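Local coordinates for protein extracellular invertase (Aspergillus kawachii, PDB 5XH8) that acts as a family GH32 beta-fructofuranosidase, probably splitting sucrose and transferring the fructosyl group to make fructooligosaccharides such as 1-kestose, at residues V97-V102 and F169-V174; Y115-Y120 and T135-V140; Y192-G197 and Q206-Q211; G40-H45 and S318-G323. All coordinates share one frame; numbering follows the deposited sequence.

Contact 1 of 4, residues V97-V102 and F169-V174. With GOL (glycerol), chain C.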
loop_
_atom_site.group_PDB
_atom_site.type_symbol
_atom_site.label_atom_id
_atom_site.label_comp_id
_atom_site.label_asym_id
_atom_site.label_seq_id
_atom_site.Cartn_x
_atom_site.Cartn_y
_atom_site.Cartn_z
ATOM N N VAL A 97 3.511 9.680 -11.140
ATOM C CA VAL A 97 4.834 9.120 -11.007
ATOM C C VAL A 97 5.728 10.247 -10.519
ATOM O O VAL A 97 5.892 11.266 -11.214
ATOM C CB VAL A 97 5.375 8.606 -12.345
ATOM C CG1 VAL A 97 6.880 8.272 -12.251
ATOM C CG2 VAL A 97 4.582 7.394 -12.797
ATOM N N PHE A 98 6.300 10.063 -9.333
ATOM C CA PHE A 98 7.262 11.010 -8.762
ATOM C C PHE A 98 8.688 10.471 -8.975
ATOM O O PHE A 98 8.898 9.467 -9.672
ATOM C CB PHE A 98 6.919 11.272 -7.285
ATOM C CG PHE A 98 5.822 12.311 -7.038
ATOM C CD1 PHE A 98 5.043 12.880 -8.078
ATOM C CD2 PHE A 98 5.537 12.689 -5.731
ATOM C CE1 PHE A 98 4.038 13.801 -7.782
ATOM C CE2 PHE A 98 4.531 13.614 -5.447
ATOM C CZ PHE A 98 3.794 14.180 -6.466
ATOM N N ASP A 99 9.678 11.153 -8.412
ATOM C CA ASP A 99 11.072 10.854 -8.690
ATOM C C ASP A 99 11.453 9.434 -8.256
ATOM O O ASP A 99 10.898 8.900 -7.306
ATOM C CB ASP A 99 12.002 11.835 -7.938
ATOM C CG ASP A 99 11.906 13.275 -8.438
ATOM O OD1 ASP A 99 11.513 13.474 -9.611
ATOM O OD2 ASP A 99 12.238 14.198 -7.650
ATOM N N GLY A 100 12.444 8.876 -8.937
ATOM C CA GLY A 100 13.065 7.634 -8.540
ATOM C C GLY A 100 14.515 7.604 -8.975
ATOM O O GLY A 100 14.984 8.505 -9.718
ATOM N N SER A 101 15.213 6.555 -8.534
ATOM C CA SER A 101 16.585 6.329 -8.908
ATOM C C SER A 101 16.790 4.867 -9.293
ATOM O O SER A 101 15.943 3.996 -9.002
ATOM C CB SER A 101 17.529 6.744 -7.769
ATOM O OG SER A 101 17.184 6.109 -6.557
ATOM N N VAL A 102 17.929 4.620 -9.950
ATOM C CA VAL A 102 18.184 3.340 -10.596
ATOM C C VAL A 102 19.380 2.604 -9.994
ATOM O O VAL A 102 20.489 3.157 -9.885
ATOM C CB VAL A 102 18.376 3.522 -12.112
ATOM C CG1 VAL A 102 18.865 2.225 -12.789
ATOM C CG2 VAL A 102 17.065 4.018 -12.725
ATOM N N PHE A 169 7.190 11.965 1.870
ATOM C CA PHE A 169 7.866 10.678 1.899
ATOM C C PHE A 169 8.143 10.180 0.472
ATOM O O PHE A 169 7.439 9.314 -0.050
ATOM C CB PHE A 169 7.015 9.691 2.693
ATOM C CG PHE A 169 7.711 8.404 3.010
ATOM C CD1 PHE A 169 8.734 8.369 3.935
ATOM C CD2 PHE A 169 7.306 7.231 2.429
ATOM C CE1 PHE A 169 9.383 7.182 4.226
ATOM C CE2 PHE A 169 7.938 6.034 2.726
ATOM C CZ PHE A 169 8.977 6.011 3.637
ATOM N N ARG A 170 9.183 10.731 -0.157
ATOM C CA ARG A 170 9.377 10.519 -1.589
ATOM C C ARG A 170 10.814 10.679 -2.033
ATOM O O ARG A 170 11.692 10.997 -1.217
ATOM C CB ARG A 170 8.464 11.471 -2.370
ATOM C CG ARG A 170 8.607 12.937 -2.017
ATOM C CD ARG A 170 7.863 13.827 -3.030
ATOM N NE ARG A 170 7.936 15.239 -2.651
ATOM C CZ ARG A 170 7.117 15.875 -1.800
ATOM N NH1 ARG A 170 6.056 15.267 -1.251
ATOM N NH2 ARG A 170 7.346 17.167 -1.516
ATOM N N ASP A 171 11.026 10.452 -3.329
ATOM C CA ASP A 171 12.296 10.690 -4.024
ATOM C C ASP A 171 13.390 9.720 -3.542
ATOM O O ASP A 171 14.487 10.141 -3.178
ATOM C CB ASP A 171 12.786 12.136 -3.866
ATOM C CG ASP A 171 11.733 13.179 -4.177
ATOM O OD1 ASP A 171 10.807 12.903 -4.964
ATOM O OD2 ASP A 171 11.862 14.301 -3.602
ATOM N N PRO A 172 13.104 8.421 -3.563
ATOM C CA PRO A 172 14.101 7.475 -3.075
ATOM C C PRO A 172 15.390 7.570 -3.888
ATOM O O PRO A 172 15.341 7.633 -5.146
ATOM C CB PRO A 172 13.417 6.117 -3.257
ATOM C CG PRO A 172 12.416 6.343 -4.354
ATOM C CD PRO A 172 11.910 7.718 -4.095
ATOM N N TYR A 173 16.513 7.614 -3.165
ATOM C CA TYR A 173 17.848 7.714 -3.755
ATOM C C TYR A 173 18.693 6.513 -3.323
ATOM O O TYR A 173 19.112 6.414 -2.155
ATOM C CB TYR A 173 18.516 9.029 -3.352
ATOM C CG TYR A 173 19.732 9.333 -4.194
ATOM C CD1 TYR A 173 19.615 10.043 -5.406
ATOM C CD2 TYR A 173 20.991 8.880 -3.821
ATOM C CE1 TYR A 173 20.727 10.298 -6.201
ATOM C CE2 TYR A 173 22.117 9.113 -4.621
ATOM C CZ TYR A 173 21.982 9.830 -5.813
ATOM O OH TYR A 173 23.098 10.064 -6.612
ATOM N N VAL A 174 18.914 5.611 -4.270
ATOM C CA VAL A 174 19.727 4.424 -4.051
ATOM C C VAL A 174 21.224 4.757 -4.162
ATOM O O VAL A 174 21.674 5.549 -5.034
ATOM C CB VAL A 174 19.366 3.263 -5.002
ATOM C CG1 VAL A 174 17.908 2.904 -4.895
ATOM C CG2 VAL A 174 19.736 3.562 -6.448
HETATM C C1 GOL C . 8.693 14.634 -7.869
HETATM O O1 GOL C . 9.046 13.629 -6.932
HETATM C C2 GOL C . 8.433 15.842 -7.004
HETATM O O2 GOL C . 9.639 16.621 -6.828
HETATM C C3 GOL C . 7.333 16.690 -7.562
HETATM O O3 GOL C . 6.714 17.209 -6.386
#
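R170 brings CD of its extended chain within 3.7 Å of CD2 of F98, meeting the ring obliquely. The guanidinium plane stands 84° from the ring, and its nitrogens reach on to salt bridges with E134 and E248, so a long arginine can both pack and pair here. At D171, OD1 takes a hydrogen bond of 2.7 Å from O1 of a glycerol, which accepts one of 3.0 Å from N of D99; the glycerol, probably from the crystallisation liquor and also bonded to D41, bridges the two strands in this crystal where two acceptors, D99 OD2 and D171 OD1, lie 3.3 Å apart. R170, D171 and P172 match the RDP motif of GH32 enzymes, found at the active site in relatives. P172, whose nitrogen has no proton to offer, sets CD 3.6 Å from O of D99. S101 OG, placed between its own backbone N and carbonyl carbon (chi1 54°), donates to P172 O at 2.8 Å and accepts from V174 N at 2.9 Å. CG2 of V174 packs 3.5 Å from V102 O. The strands run nearly parallel but belong to different sheets: 96-103 pairs with strand 112-118, 166-176 with strand 191-199.

Contact 2 of 4, residues Y115-Y120 and T135-V140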
loop_
_atom_site.group_PDB
_atom_site.type_symbol
_atom_site.label_atom_id
_atom_site.label_comp_id
_atom_site.label_asym_id
_atom_site.label_seq_id
_atom_site.Cartn_x
_atom_site.Cartn_y
_atom_site.Cartn_z
ATOM N N TYR A 115 11.032 4.097 -7.306
ATOM C CA TYR A 115 10.424 5.414 -7.500
ATOM C C TYR A 115 9.196 5.619 -6.646
ATOM O O TYR A 115 8.577 4.645 -6.149
ATOM C CB TYR A 115 10.062 5.611 -8.977
ATOM C CG TYR A 115 8.828 4.846 -9.462
ATOM C CD1 TYR A 115 8.911 3.500 -9.813
ATOM C CD2 TYR A 115 7.595 5.472 -9.569
ATOM C CE1 TYR A 115 7.793 2.805 -10.248
ATOM C CE2 TYR A 115 6.467 4.776 -9.987
ATOM C CZ TYR A 115 6.570 3.442 -10.330
ATOM O OH TYR A 115 5.465 2.766 -10.778
ATOM N N THR A 116 8.827 6.883 -6.481
ATOM C CA THR A 116 7.641 7.206 -5.702
ATOM C C THR A 116 6.397 7.109 -6.580
ATOM O O THR A 116 6.203 7.904 -7.507
ATOM C CB THR A 116 7.715 8.573 -5.017
ATOM O OG1 THR A 116 8.826 8.591 -4.108
ATOM C CG2 THR A 116 6.429 8.827 -4.212
ATOM N N SER A 117 5.564 6.130 -6.240
ATOM C CA SER A 117 4.280 5.862 -6.870
ATOM C C SER A 117 3.182 6.602 -6.074
ATOM O O SER A 117 3.063 6.406 -4.871
ATOM C CB SER A 117 4.048 4.351 -6.919
ATOM O OG SER A 117 4.451 3.693 -5.729
ATOM N N VAL A 118 2.430 7.481 -6.746
ATOM C CA VAL A 118 1.471 8.376 -6.102
ATOM C C VAL A 118 0.004 7.943 -6.363
ATOM O O VAL A 118 -0.424 7.727 -7.516
ATOM C CB VAL A 118 1.699 9.825 -6.529
ATOM C CG1 VAL A 118 0.648 10.775 -5.947
ATOM C CG2 VAL A 118 3.103 10.284 -6.140
ATOM N N SER A 119 -0.746 7.796 -5.269
ATOM C CA SER A 119 -2.151 7.372 -5.300
ATOM C C SER A 119 -3.177 8.424 -4.845
ATOM O O SER A 119 -4.383 8.235 -5.066
ATOM C CB SER A 119 -2.315 6.127 -4.452
ATOM O OG SER A 119 -1.510 5.076 -4.933
ATOM N N TYR A 120 -2.719 9.507 -4.214
ATOM C CA TYR A 120 -3.602 10.563 -3.674
ATOM C C TYR A 120 -2.908 11.909 -3.750
ATOM O O TYR A 120 -1.718 12.011 -3.436
ATOM C CB TYR A 120 -3.986 10.315 -2.200
ATOM C CG TYR A 120 -4.788 9.063 -2.034
ATOM C CD1 TYR A 120 -6.171 9.054 -2.259
ATOM C CD2 TYR A 120 -4.165 7.864 -1.703
ATOM C CE1 TYR A 120 -6.896 7.874 -2.169
ATOM C CE2 TYR A 120 -4.883 6.672 -1.632
ATOM C CZ TYR A 120 -6.238 6.678 -1.861
ATOM O OH TYR A 120 -6.940 5.502 -1.766
ATOM N N THR A 135 4.019 5.873 -2.046
ATOM C CA THR A 135 4.641 4.576 -1.806
ATOM C C THR A 135 5.871 4.493 -2.700
ATOM O O THR A 135 6.075 5.335 -3.586
ATOM C CB THR A 135 3.677 3.424 -2.095
ATOM O OG1 THR A 135 3.238 3.477 -3.452
ATOM C CG2 THR A 135 2.440 3.501 -1.199
ATOM N N GLN A 136 6.723 3.509 -2.448
ATOM C CA GLN A 136 7.906 3.314 -3.292
ATOM C C GLN A 136 7.779 1.963 -3.990
ATOM O O GLN A 136 7.594 0.925 -3.316
ATOM C CB GLN A 136 9.211 3.434 -2.498
ATOM C CG GLN A 136 9.164 4.407 -1.319
ATOM C CD GLN A 136 8.814 5.822 -1.727
ATOM O OE1 GLN A 136 9.196 6.295 -2.804
ATOM N NE2 GLN A 136 8.092 6.518 -0.855
ATOM N N SER A 137 7.869 1.988 -5.327
ATOM C CA SER A 137 7.617 0.838 -6.187
ATOM C C SER A 137 8.802 0.571 -7.074
ATOM O O SER A 137 9.665 1.451 -7.260
ATOM C CB SER A 137 6.362 1.070 -7.038
ATOM O OG SER A 137 5.201 1.086 -6.216
ATOM N N LEU A 138 8.834 -0.638 -7.637
ATOM C CA LEU A 138 9.904 -1.072 -8.542
ATOM C C LEU A 138 9.441 -1.220 -9.980
ATOM O O LEU A 138 8.310 -1.645 -10.250
ATOM C CB LEU A 138 10.479 -2.433 -8.116
ATOM C CG LEU A 138 11.240 -2.493 -6.786
ATOM C CD1 LEU A 138 11.654 -3.945 -6.543
ATOM C CD2 LEU A 138 12.456 -1.588 -6.769
ATOM N N ALA A 139 10.346 -0.847 -10.886
ATOM C CA ALA A 139 10.228 -1.125 -12.291
ATOM C C ALA A 139 11.609 -1.520 -12.827
ATOM O O ALA A 139 12.651 -1.177 -12.256
ATOM C CB ALA A 139 9.688 0.074 -13.052
ATOM N N VAL A 140 11.584 -2.254 -13.922
ATOM C CA VAL A 140 12.794 -2.761 -14.556
ATOM C C VAL A 140 12.759 -2.488 -16.049
ATOM O O VAL A 140 11.725 -2.658 -16.673
ATOM C CB VAL A 140 12.890 -4.289 -14.342
ATOM C CG1 VAL A 140 14.032 -4.850 -15.147
ATOM C CG2 VAL A 140 13.109 -4.571 -12.865
#
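S117 OG sits between two other hydroxyls, hydrogen-bonded to OG1 of T135 at 2.6 Å and to OG of S137 at 2.8 Å. S117, T135 and S137 share one face of the sheet, where short hydroxyl side chains, each able to donate and accept, can bond to one another; chi1 of 41° puts OG of S117 between its backbone N and carbonyl carbon, within bonding distance of both. The segments are antiparallel neighbours within one four-stranded blade of the beta-propeller: Y115 with S137 and S117 with T135 form hydrogen-bonded pairs, and T116 with Q136 forms the non-hydrogen-bonded pair between them. On the other face T116 and Q136 lie side by side. T116 OG1 donates to OE1 of Q136 over 2.7 Å, in the amide plane and on a lone pair, and itself accepts from D171 N; NE2 of Q136 gives a proton to F169 O. T116 OG1 and Q136 NE2 therefore link this pair to strand 166-176 of the next blade. Beyond the strand, Y120 OH bonds N92 of the second subunit. Y115 reaches D93 with its hydroxyl; on the ring itself, CD1 approaches S137 O at 3.4 Å, and CE1 lies 4.3 Å from CB of A139.

Contact 3 of 4, residues Y192-G197 and Q206-Q211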
loop_
_atom_site.group_PDB
_atom_site.type_symbol
_atom_site.label_atom_id
_atom_site.label_comp_id
_atom_site.label_asym_id
_atom_site.label_seq_id
_atom_site.Cartn_x
_atom_site.Cartn_y
_atom_site.Cartn_z
ATOM N N TYR A 192 21.836 1.045 -0.133
ATOM C CA TYR A 192 21.059 1.901 0.747
ATOM C C TYR A 192 20.077 2.731 -0.077
ATOM O O TYR A 192 20.300 2.951 -1.262
ATOM C CB TYR A 192 21.975 2.840 1.550
ATOM C CG TYR A 192 22.962 2.043 2.379
ATOM C CD1 TYR A 192 22.589 1.502 3.616
ATOM C CD2 TYR A 192 24.228 1.761 1.890
ATOM C CE1 TYR A 192 23.477 0.738 4.357
ATOM C CE2 TYR A 192 25.125 0.997 2.623
ATOM C CZ TYR A 192 24.750 0.488 3.854
ATOM O OH TYR A 192 25.633 -0.294 4.563
ATOM N N THR A 193 19.016 3.180 0.582
ATOM C CA THR A 193 18.094 4.150 0.028
ATOM C C THR A 193 17.835 5.204 1.067
ATOM O O THR A 193 17.548 4.879 2.215
ATOM C CB THR A 193 16.753 3.489 -0.373
ATOM O OG1 THR A 193 16.992 2.523 -1.413
ATOM C CG2 THR A 193 15.790 4.523 -0.879
ATOM N N VAL A 194 17.936 6.469 0.666
ATOM C CA VAL A 194 17.333 7.559 1.437
ATOM C C VAL A 194 16.019 7.986 0.805
ATOM O O VAL A 194 15.893 8.028 -0.426
ATOM C CB VAL A 194 18.226 8.804 1.695
ATOM C CG1 VAL A 194 19.305 8.464 2.725
ATOM C CG2 VAL A 194 18.826 9.375 0.417
ATOM N N ILE A 195 15.053 8.306 1.670
ATOM C CA ILE A 195 13.775 8.862 1.256
ATOM C C ILE A 195 13.688 10.215 1.932
ATOM O O ILE A 195 14.054 10.332 3.104
ATOM C CB ILE A 195 12.605 7.925 1.641
ATOM C CG1 ILE A 195 12.768 6.554 0.927
ATOM C CG2 ILE A 195 11.275 8.589 1.288
ATOM C CD1 ILE A 195 11.699 5.515 1.255
ATOM N N SER A 196 13.239 11.234 1.204
ATOM C CA SER A 196 13.279 12.615 1.706
ATOM C C SER A 196 11.925 13.100 2.155
ATOM O O SER A 196 10.896 12.844 1.506
ATOM C CB SER A 196 13.839 13.579 0.653
ATOM O OG SER A 196 15.150 13.201 0.271
ATOM N N GLY A 197 11.909 13.825 3.268
ATOM C CA GLY A 197 10.704 14.561 3.663
ATOM C C GLY A 197 10.898 15.209 5.017
ATOM O O GLY A 197 11.768 16.072 5.185
ATOM N N GLN A 206 15.910 12.956 6.338
ATOM C CA GLN A 206 16.127 11.846 5.459
ATOM C C GLN A 206 15.931 10.569 6.246
ATOM O O GLN A 206 16.572 10.353 7.309
ATOM C CB GLN A 206 17.541 11.860 4.896
ATOM C CG GLN A 206 17.830 13.045 3.991
ATOM C CD GLN A 206 19.203 12.957 3.348
ATOM O OE1 GLN A 206 19.988 12.042 3.621
ATOM N NE2 GLN A 206 19.487 13.899 2.470
ATOM N N PHE A 207 15.053 9.723 5.720
ATOM C CA PHE A 207 14.796 8.409 6.264
ATOM C C PHE A 207 15.695 7.428 5.532
ATOM O O PHE A 207 15.645 7.362 4.298
ATOM C CB PHE A 207 13.327 8.042 6.040
ATOM C CG PHE A 207 12.364 9.051 6.588
ATOM C CD1 PHE A 207 12.012 9.035 7.942
ATOM C CD2 PHE A 207 11.833 10.026 5.776
ATOM C CE1 PHE A 207 11.129 9.968 8.452
ATOM C CE2 PHE A 207 10.950 10.955 6.275
ATOM C CZ PHE A 207 10.602 10.930 7.617
ATOM N N LEU A 208 16.486 6.647 6.284
ATOM C CA LEU A 208 17.527 5.779 5.714
ATOM C C LEU A 208 17.083 4.333 5.776
ATOM O O LEU A 208 16.504 3.914 6.786
ATOM C CB LEU A 208 18.862 5.965 6.468
ATOM C CG LEU A 208 20.075 5.128 6.014
ATOM C CD1 LEU A 208 20.508 5.501 4.596
ATOM C CD2 LEU A 208 21.248 5.273 6.992
ATOM N N TYR A 209 17.358 3.586 4.702
ATOM C CA TYR A 209 17.046 2.167 4.600
ATOM C C TYR A 209 18.190 1.387 3.992
ATOM O O TYR A 209 18.991 1.933 3.245
ATOM C CB TYR A 209 15.800 1.934 3.691
ATOM C CG TYR A 209 14.524 2.534 4.190
ATOM C CD1 TYR A 209 14.277 3.895 4.055
ATOM C CD2 TYR A 209 13.550 1.749 4.790
ATOM C CE1 TYR A 209 13.106 4.455 4.524
ATOM C CE2 TYR A 209 12.372 2.302 5.254
ATOM C CZ TYR A 209 12.157 3.659 5.102
ATOM O OH TYR A 209 11.014 4.226 5.573
ATOM N N ARG A 210 18.233 0.083 4.250
ATOM C CA ARG A 210 19.135 -0.797 3.495
ATOM C C ARG A 210 18.365 -1.969 2.960
ATOM O O ARG A 210 17.378 -2.376 3.561
ATOM C CB ARG A 210 20.315 -1.261 4.350
ATOM C CG ARG A 210 19.999 -2.210 5.491
ATOM C CD ARG A 210 21.287 -2.637 6.199
ATOM N NE ARG A 210 20.960 -3.343 7.420
ATOM C CZ ARG A 210 21.824 -3.725 8.367
ATOM N NH1 ARG A 210 23.129 -3.478 8.278
ATOM N NH2 ARG A 210 21.360 -4.376 9.423
ATOM N N GLN A 211 18.813 -2.514 1.833
ATOM C CA GLN A 211 18.198 -3.708 1.279
ATOM C C GLN A 211 18.327 -4.837 2.308
ATOM O O GLN A 211 19.341 -4.944 3.000
ATOM C CB GLN A 211 18.812 -4.118 -0.072
ATOM C CG GLN A 211 20.192 -4.704 -0.010
ATOM C CD GLN A 211 20.705 -5.194 -1.345
ATOM O OE1 GLN A 211 20.112 -6.049 -2.009
ATOM N NE2 GLN A 211 21.828 -4.695 -1.721
#
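I195 and F207 face each other as a hydrogen-bonded antiparallel pair, N of I195 giving its proton to O of F207 and N of F207 to O of I195, both over 2.9 Å. T193 and Y209 repeat the arrangement two residues along. On the face of these four residues, CD1 of I195 meets CE1 of Y209 at 3.7 Å, the two side chains crossing at a slant, while T193 O lies in the plane of the tyrosine ring at its edge. On the other face V194 CG1 touches L208 CD1, also at 3.7 Å. V194, I195 and L208 are buried, which suits branched aliphatic side chains. The segments are the two arms of a beta hairpin, strands 191-199 and 203-211, which form the middle of a four-stranded propeller blade. Further along, Y192 lays CD1 and CE1 beside CB of R210, each 3.7 Å away, the two side chains pointing the same way. Their polar ends are positioned from outside: Y192 OH bonds D181 and S186, and R210 NE forms a salt bridge with E220. Q206, extended beyond CG, brings OE1 near V194 CG1 and uses that oxygen to accept from W225 NE1.

Contact 4 of 4, residues G40-H45 and S318-G323. With NA (sodium ion), chain B.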
loop_
_atom_site.group_PDB
_atom_site.type_symbol
_atom_site.label_atom_id
_atom_site.label_comp_id
_atom_site.label_asym_id
_atom_site.label_seq_id
_atom_site.Cartn_x
_atom_site.Cartn_y
_atom_site.Cartn_z
ATOM N N GLY A 40 10.587 18.748 -15.429
ATOM C CA GLY A 40 10.593 18.843 -13.982
ATOM C C GLY A 40 11.896 18.269 -13.426
ATOM O O GLY A 40 12.917 18.307 -14.090
ATOM N N ASP A 41 11.825 17.714 -12.216
ATOM C CA ASP A 41 13.002 17.205 -11.481
ATOM C C ASP A 41 13.778 16.224 -12.353
ATOM O O ASP A 41 13.158 15.308 -12.931
ATOM C CB ASP A 41 12.597 16.400 -10.240
ATOM C CG ASP A 41 11.808 17.184 -9.217
ATOM O OD1 ASP A 41 11.271 18.258 -9.545
ATOM O OD2 ASP A 41 11.694 16.680 -8.067
ATOM N N PRO A 42 15.113 16.375 -12.444
ATOM C CA PRO A 42 15.867 15.282 -13.019
ATOM C C PRO A 42 15.836 14.079 -12.045
ATOM O O PRO A 42 15.617 14.262 -10.855
ATOM C CB PRO A 42 17.271 15.862 -13.159
ATOM C CG PRO A 42 17.365 16.834 -12.024
ATOM C CD PRO A 42 15.996 17.436 -11.925
ATOM N N CYS A 43 15.992 12.874 -12.577
ATOM C CA CYS A 43 16.024 11.651 -11.770
ATOM C C CYS A 43 16.418 10.511 -12.691
ATOM O O CYS A 43 16.763 10.737 -13.860
ATOM C CB CYS A 43 14.656 11.381 -11.089
ATOM S SG CYS A 43 13.253 11.290 -12.213
ATOM N N LEU A 44 16.451 9.297 -12.150
ATOM C CA LEU A 44 16.571 8.069 -12.935
ATOM C C LEU A 44 17.950 7.841 -13.595
ATOM O O LEU A 44 18.143 6.792 -14.223
ATOM C CB LEU A 44 15.417 7.987 -13.977
ATOM C CG LEU A 44 15.303 6.815 -14.969
ATOM C CD1 LEU A 44 13.866 6.355 -15.152
ATOM C CD2 LEU A 44 15.909 7.164 -16.312
ATOM N N HIS A 45 18.923 8.737 -13.389
ATOM C CA HIS A 45 20.207 8.648 -14.091
ATOM C C HIS A 45 20.920 7.310 -13.802
ATOM O O HIS A 45 20.875 6.820 -12.673
ATOM C CB HIS A 45 21.216 9.729 -13.662
ATOM C CG HIS A 45 20.703 11.129 -13.606
ATOM N ND1 HIS A 45 19.854 11.664 -14.555
ATOM C CD2 HIS A 45 21.005 12.141 -12.763
ATOM C CE1 HIS A 45 19.599 12.924 -14.262
ATOM N NE2 HIS A 45 20.305 13.245 -13.189
ATOM N N SER A 318 16.517 27.455 -9.273
ATOM C CA SER A 318 17.365 26.281 -9.254
ATOM C C SER A 318 16.979 25.364 -8.117
ATOM O O SER A 318 16.852 25.833 -6.995
ATOM C CB SER A 318 18.824 26.685 -9.055
ATOM O OG SER A 318 19.267 27.489 -10.116
ATOM N N TYR A 319 16.817 24.063 -8.393
ATOM C CA TYR A 319 16.275 23.123 -7.406
ATOM C C TYR A 319 16.426 21.660 -7.826
ATOM O O TYR A 319 16.886 21.377 -8.926
ATOM C CB TYR A 319 14.794 23.446 -7.148
ATOM C CG TYR A 319 14.229 22.954 -5.830
ATOM C CD1 TYR A 319 14.794 23.354 -4.606
ATOM C CD2 TYR A 319 13.088 22.145 -5.795
ATOM C CE1 TYR A 319 14.263 22.940 -3.409
ATOM C CE2 TYR A 319 12.576 21.700 -4.598
ATOM C CZ TYR A 319 13.156 22.110 -3.400
ATOM O OH TYR A 319 12.676 21.667 -2.181
ATOM N N ALA A 320 16.103 20.747 -6.903
ATOM C CA ALA A 320 15.791 19.353 -7.239
ATOM C C ALA A 320 16.921 18.608 -7.889
ATOM O O ALA A 320 16.669 17.739 -8.717
ATOM C CB ALA A 320 14.546 19.294 -8.135
ATOM N N ALA A 321 18.170 18.915 -7.526
ATOM C CA ALA A 321 19.299 18.302 -8.220
ATOM C C ALA A 321 19.315 16.787 -8.092
ATOM O O ALA A 321 19.039 16.238 -7.019
ATOM C CB ALA A 321 20.610 18.900 -7.769
ATOM N N ALA A 322 19.602 16.125 -9.207
ATOM C CA ALA A 322 19.823 14.709 -9.233
ATOM C C ALA A 322 21.153 14.448 -9.888
ATOM O O ALA A 322 21.410 14.843 -11.036
ATOM C CB ALA A 322 18.731 13.980 -9.996
ATOM N N GLY A 323 21.940 13.659 -9.184
ATOM C CA GLY A 323 23.290 13.309 -9.570
ATOM C C GLY A 323 23.457 11.806 -9.500
ATOM O O GLY A 323 22.600 11.095 -8.979
HETATM NA NA NA B . 16.663 27.781 -5.634
HETATM O O HOH W 1 15.843 14.968 -8.269
HETATM O O HOH W 2 18.778 27.656 -4.472
#
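H45 holds CG anti to its carbonyl carbon, beside its backbone N (chi1 -48°), and the ring is turned so that NE2 reaches O of A322. The bond is 2.9 Å long but bent, with an N-H...O angle of 130°; the oxygen lies in the ring plane, whereas NE2 stands well above the plane of the carbonyl, 62° out of it. A320 takes left-handed backbone torsions, and its CB lies 3.6 Å from CG of D41, the aspartate whose OD2 also binds glycerol. Between these ends P42 rests CG on CB of A322 at 3.8 Å, and that methyl comes 3.2 Å from P42 O; alanine suits strands packed this closely. A water donates to both P42 O and A320 O, satisfying two carbonyls. Here the first and last blades of the five-bladed propeller meet, each through the strand nearest its axis. At the start of 318-323, S318 O binds a sodium ion at 2.4 Å, together with a water and the carbonyls of H287, G315 and F316, a shell of hard oxygen ligands. Since H45 ND1 accepts from G57 N while NE2 donates to A322, the imidazole is probably neutral with its proton on NE2.

How the contacts relate
Contacts 2 and 3 lie within single blades of the five-bladed propeller, whereas contacts 1 and 4 join different blades. Contact 1 sits between contacts 2 and 3: its strand 96-103 neighbours strand 112-118 of contact 2, and its strand 166-176 neighbours strand 191-199 of contact 3. The centres of contacts 1 and 2 are about 8 Å apart, those of contacts 1 and 3 about 10 Å. Along the chain contact 2 is nested inside contact 1, contact 3 follows, and contact 4 encloses all three. Contact 4 is also about 10 Å from contact 1, centre to centre. The strands of contacts 1 and 4 come together around D41, D99 and D171, consistent with the active-site pocket of GH32 enzymes.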